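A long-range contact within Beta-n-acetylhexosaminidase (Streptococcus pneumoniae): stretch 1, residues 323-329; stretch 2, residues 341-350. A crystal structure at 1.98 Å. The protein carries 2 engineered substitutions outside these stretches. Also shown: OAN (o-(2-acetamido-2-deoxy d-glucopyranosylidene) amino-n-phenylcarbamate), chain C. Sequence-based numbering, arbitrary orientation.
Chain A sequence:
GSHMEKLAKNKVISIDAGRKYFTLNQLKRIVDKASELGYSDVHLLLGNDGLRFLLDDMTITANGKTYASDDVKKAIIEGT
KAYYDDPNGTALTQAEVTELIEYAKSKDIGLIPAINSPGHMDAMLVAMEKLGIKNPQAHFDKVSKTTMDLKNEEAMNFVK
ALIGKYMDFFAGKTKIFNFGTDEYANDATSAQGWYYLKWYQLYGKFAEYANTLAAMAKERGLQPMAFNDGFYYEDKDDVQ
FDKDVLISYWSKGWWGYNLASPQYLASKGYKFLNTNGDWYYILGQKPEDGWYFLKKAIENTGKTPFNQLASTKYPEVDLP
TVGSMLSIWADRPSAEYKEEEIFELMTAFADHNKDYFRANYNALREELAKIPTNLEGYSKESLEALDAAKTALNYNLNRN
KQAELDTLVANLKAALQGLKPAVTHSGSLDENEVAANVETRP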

# COMPACT_ATOMS: atom_id res chain seq x y z
N GLY A 323 -6.76 -4.13 -10.71
CA GLY A 323 -7.70 -3.99 -9.60
C GLY A 323 -7.70 -2.59 -9.04
O GLY A 323 -7.20 -1.66 -9.66
N SER A 324 -8.25 -2.43 -7.83
CA SER A 324 -8.45 -1.13 -7.23
C SER A 324 -8.12 -1.11 -5.75
O SER A 324 -8.24 -2.13 -5.06
N MET A 325 -7.73 0.07 -5.28
CA MET A 325 -7.33 0.26 -3.89
C MET A 325 -8.01 1.49 -3.28
O MET A 325 -7.97 2.57 -3.84
N LEU A 326 -8.65 1.29 -2.13
CA LEU A 326 -9.20 2.39 -1.33
C LEU A 326 -8.22 2.71 -0.19
O LEU A 326 -7.67 1.79 0.44
N SER A 327 -8.00 3.99 0.07
CA SER A 327 -6.86 4.42 0.88
C SER A 327 -7.21 5.25 2.11
O SER A 327 -7.91 6.27 2.01
N ILE A 328 -6.69 4.81 3.26
CA ILE A 328 -6.88 5.48 4.55
C ILE A 328 -5.57 6.15 4.95
O ILE A 328 -4.56 5.48 5.17
N TRP A 329 -5.57 7.48 5.03
CA TRP A 329 -4.33 8.21 5.31
C TRP A 329 -4.30 8.84 6.68
O TRP A 329 -5.34 9.10 7.28
N GLU A 341 -15.43 4.03 11.19
CA GLU A 341 -15.41 4.89 10.01
C GLU A 341 -14.79 4.14 8.83
O GLU A 341 -15.35 4.13 7.73
N ILE A 342 -13.65 3.50 9.08
CA ILE A 342 -12.91 2.75 8.06
C ILE A 342 -13.74 1.56 7.56
O ILE A 342 -13.74 1.27 6.37
N PHE A 343 -14.45 0.92 8.48
CA PHE A 343 -15.30 -0.22 8.17
C PHE A 343 -16.50 0.20 7.31
O PHE A 343 -16.84 -0.50 6.36
N GLU A 344 -17.11 1.33 7.63
CA GLU A 344 -18.20 1.83 6.78
C GLU A 344 -17.72 2.14 5.36
O GLU A 344 -18.38 1.81 4.38
N LEU A 345 -16.55 2.77 5.26
CA LEU A 345 -15.97 3.11 3.96
C LEU A 345 -15.67 1.84 3.15
O LEU A 345 -16.04 1.74 1.98
N MET A 346 -15.01 0.87 3.80
CA MET A 346 -14.73 -0.42 3.19
C MET A 346 -16.00 -1.14 2.73
O MET A 346 -16.03 -1.69 1.63
N THR A 347 -17.03 -1.15 3.58
CA THR A 347 -18.29 -1.83 3.28
C THR A 347 -19.00 -1.19 2.08
O THR A 347 -19.48 -1.91 1.19
N ALA A 348 -19.04 0.14 2.05
CA ALA A 348 -19.63 0.88 0.94
C ALA A 348 -19.00 0.55 -0.42
O ALA A 348 -19.71 0.31 -1.40
N PHE A 349 -17.67 0.53 -0.47
CA PHE A 349 -16.92 0.16 -1.69
C PHE A 349 -17.24 -1.28 -2.13
O PHE A 349 -17.45 -1.54 -3.31
N ALA A 350 -17.30 -2.21 -1.17
CA ALA A 350 -17.66 -3.59 -1.47
C ALA A 350 -19.11 -3.70 -1.94
O ALA A 350 -19.39 -4.38 -2.93

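A β-strand, residues 323-329, lies against an α-helix, residues 341-350, and the two run nearly antiparallel, with 165° between their N-to-C directions. Their axes come no closer than 10.0 Å, a spacing that leaves room for one layer of interlocking side chains, and no hydrogen bond crosses the gap. The contact is therefore apolar packing, burying 362 Å² summed over both sides.

The alternation of the strand decides which of its residues take part. Ser324, Leu326 and Ile328 point their CA-to-CB bonds toward the helix, whereas Met325 and Ser327 point away. On the helix, Leu345 and Phe349, one turn apart, point toward the strand, and Ile342, three residues before Leu345, leaves its backbone sideways yet still reaches across.

Leu326 gives up the most surface, 93 Å², and sits at the centre of the contact. Its chi1 is t (-178°), while its chi2, at 139°, lies between the usual wells. Both methyls of Leu326 lie against Leu345, Leu326 CD2 at 3.7 Å and Leu326 CD1 at 3.8 Å from Leu345 CG, and Leu326 CD1 also lies 3.9 Å from Phe349 CB. A branched aliphatic chain suits this place because its end gives a broad apolar surface that covers Leu345 and reaches Phe349, without leaving any polar group unsatisfied.

Phe349 covers the next largest area, 71 Å². With chi1 t (-164°) and chi2 42°, its ring extends along the strand toward Ser324, whose CB lies 4.1 Å from CZ of Phe349, at the ring edge and near its plane. Leu326 approaches the same ring obliquely. The aromatic side chain is long enough to span from Leu326 to Ser324, so one helical residue contacts two inward-facing strand positions. Ser324, with chi1 m (-72°), is small enough to accommodate the end of the ring; its OG is hydrogen-bonded elsewhere in the structure, so the buried hydroxyl does not go unpaired.

Ile328, contributing 64 Å², completes the inward row. Both its chi1 and chi2 are m (-51° and -52°), and its β-branching, readily accommodated in a strand, gives it two arms; both reach Ile342, and CD1 also meets Leu345. CG2 of Ile328 lies 3.7 Å from CG1 of Ile342, and CD1 of Ile328 lies 3.7 Å from CD2 of Leu345. Leu345, with chi1 t and chi2 p, thus bridges Leu326 and Ile328, while Ile342, with chi1 m and chi2 p, closes the row beside Ile328.

The polar side chains of the helix play no part in the interface. Thr347, out of reach of the strand, donates from OG1 to the backbone O of Phe343 at 2.7 Å, a bond back to the preceding turn. At the end of the strand, Trp329 is also out of reach of the helix and instead serves the bound OAN: CAE of the ligand lies over one face of the indole, and Trp329 CE3 is 3.3 Å from OAN OAK, consistent with a sugar-binding role in a hexosaminidase.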

# COMPACT_ATOMS: atom_id res chain seq x y z
CB SER A 324 -9.89 -0.66 -7.45
OG SER A 324 -10.12 -0.32 -8.80
CB MET A 325 -5.80 0.39 -3.82
CG MET A 325 -5.25 0.64 -2.42
SD MET A 325 -3.55 0.06 -2.26
CE MET A 325 -2.66 1.32 -3.17
CB LEU A 326 -10.59 2.02 -0.80
CG LEU A 326 -11.36 3.06 0.02
CD1 LEU A 326 -12.83 3.07 -0.36
CD2 LEU A 326 -11.19 2.79 1.51
CB SER A 327 -5.85 5.18 0.03
OG SER A 327 -5.56 4.51 -1.18
CB ILE A 328 -7.31 4.48 5.65
CG1 ILE A 328 -8.51 3.63 5.22
CG2 ILE A 328 -7.63 5.21 6.95
CD1 ILE A 328 -9.72 4.40 4.68
CB TRP A 329 -4.06 9.26 4.23
CG TRP A 329 -3.94 8.71 2.83
CD1 TRP A 329 -4.93 8.69 1.85
CD2 TRP A 329 -2.76 8.10 2.18
NE1 TRP A 329 -4.46 8.13 0.68
CE2 TRP A 329 -3.17 7.75 0.82
CE3 TRP A 329 -1.46 7.81 2.59
CZ2 TRP A 329 -2.29 7.15 -0.09
CZ3 TRP A 329 -0.58 7.20 1.67
CH2 TRP A 329 -0.99 6.89 0.36
CB GLU A 341 -14.60 6.16 10.27
CG GLU A 341 -15.25 7.15 11.22
CD GLU A 341 -14.39 8.37 11.45
OE1 GLU A 341 -13.16 8.28 11.28
OE2 GLU A 341 -14.93 9.44 11.79
CB ILE A 342 -11.53 2.30 8.59
CG1 ILE A 342 -10.53 3.46 8.54
CG2 ILE A 342 -10.96 1.15 7.77
CD1 ILE A 342 -10.83 4.61 9.49
CB PHE A 343 -15.76 -0.93 9.45
CG PHE A 343 -14.70 -1.79 10.10
CD1 PHE A 343 -13.37 -1.73 9.69
CD2 PHE A 343 -15.03 -2.65 11.14
CE1 PHE A 343 -12.40 -2.52 10.29
CE2 PHE A 343 -14.07 -3.45 11.75
CZ PHE A 343 -12.75 -3.38 11.32
CB GLU A 344 -18.89 3.06 7.39
CG GLU A 344 -20.10 3.51 6.59
CD GLU A 344 -20.70 4.82 7.06
OE1 GLU A 344 -20.16 5.44 8.00
OE2 GLU A 344 -21.72 5.25 6.48
CB LEU A 345 -14.72 3.98 4.13
CG LEU A 345 -14.06 4.62 2.91
CD1 LEU A 345 -15.05 5.36 2.03
CD2 LEU A 345 -12.95 5.56 3.35
CB MET A 346 -13.96 -1.33 4.15
CG MET A 346 -12.53 -0.90 4.38
SD MET A 346 -11.76 -1.87 5.68
CE MET A 346 -11.55 -3.45 4.85
CB THR A 347 -19.22 -1.84 4.52
OG1 THR A 347 -18.54 -2.47 5.61
CG2 THR A 347 -20.52 -2.58 4.23
CB ALA A 348 -19.57 2.38 1.21
CB PHE A 349 -15.42 0.36 -1.47
CG PHE A 349 -14.59 0.37 -2.74
CD1 PHE A 349 -15.04 1.04 -3.89
CD2 PHE A 349 -13.35 -0.25 -2.78
CE1 PHE A 349 -14.27 1.06 -5.05
CE2 PHE A 349 -12.57 -0.23 -3.94
CZ PHE A 349 -13.03 0.43 -5.07
CB ALA A 350 -17.41 -4.49 -0.26
CAH OAN C . 0.29 9.10 -3.14
CAG OAN C . -0.50 9.99 -2.16
OAN OAN C . -1.71 9.88 -2.07
NAI OAN C . 0.23 10.85 -1.46
CAB OAN C . -0.30 11.79 -0.45
CAC OAN C . -0.45 11.07 0.89
OAJ OAN C . 0.81 11.06 1.57
CAD OAN C . -1.49 11.75 1.77
OAK OAN C . -1.55 11.04 3.00
CAE OAN C . -2.86 11.69 1.07
CAF OAN C . -4.00 12.38 1.83
OAM OAN C . -3.76 13.79 1.90
OAL OAN C . -2.83 12.22 -0.27
CAA OAN C . -1.63 12.43 -0.90
NAY OAN C . -1.64 13.22 -1.95
OAQ OAN C . -2.85 13.76 -2.29
CAP OAN C . -2.78 14.99 -2.87
OAR OAN C . -3.81 15.54 -3.27
NAO OAN C . -1.56 15.55 -2.95
CAS OAN C . -1.28 16.73 -3.53
CAT OAN C . -0.27 16.77 -4.48
CAU OAN C . 0.07 17.97 -5.10
CAV OAN C . -0.61 19.14 -4.78
CAW OAN C . -1.64 19.11 -3.82
CAX OAN C . -1.97 17.91 -3.19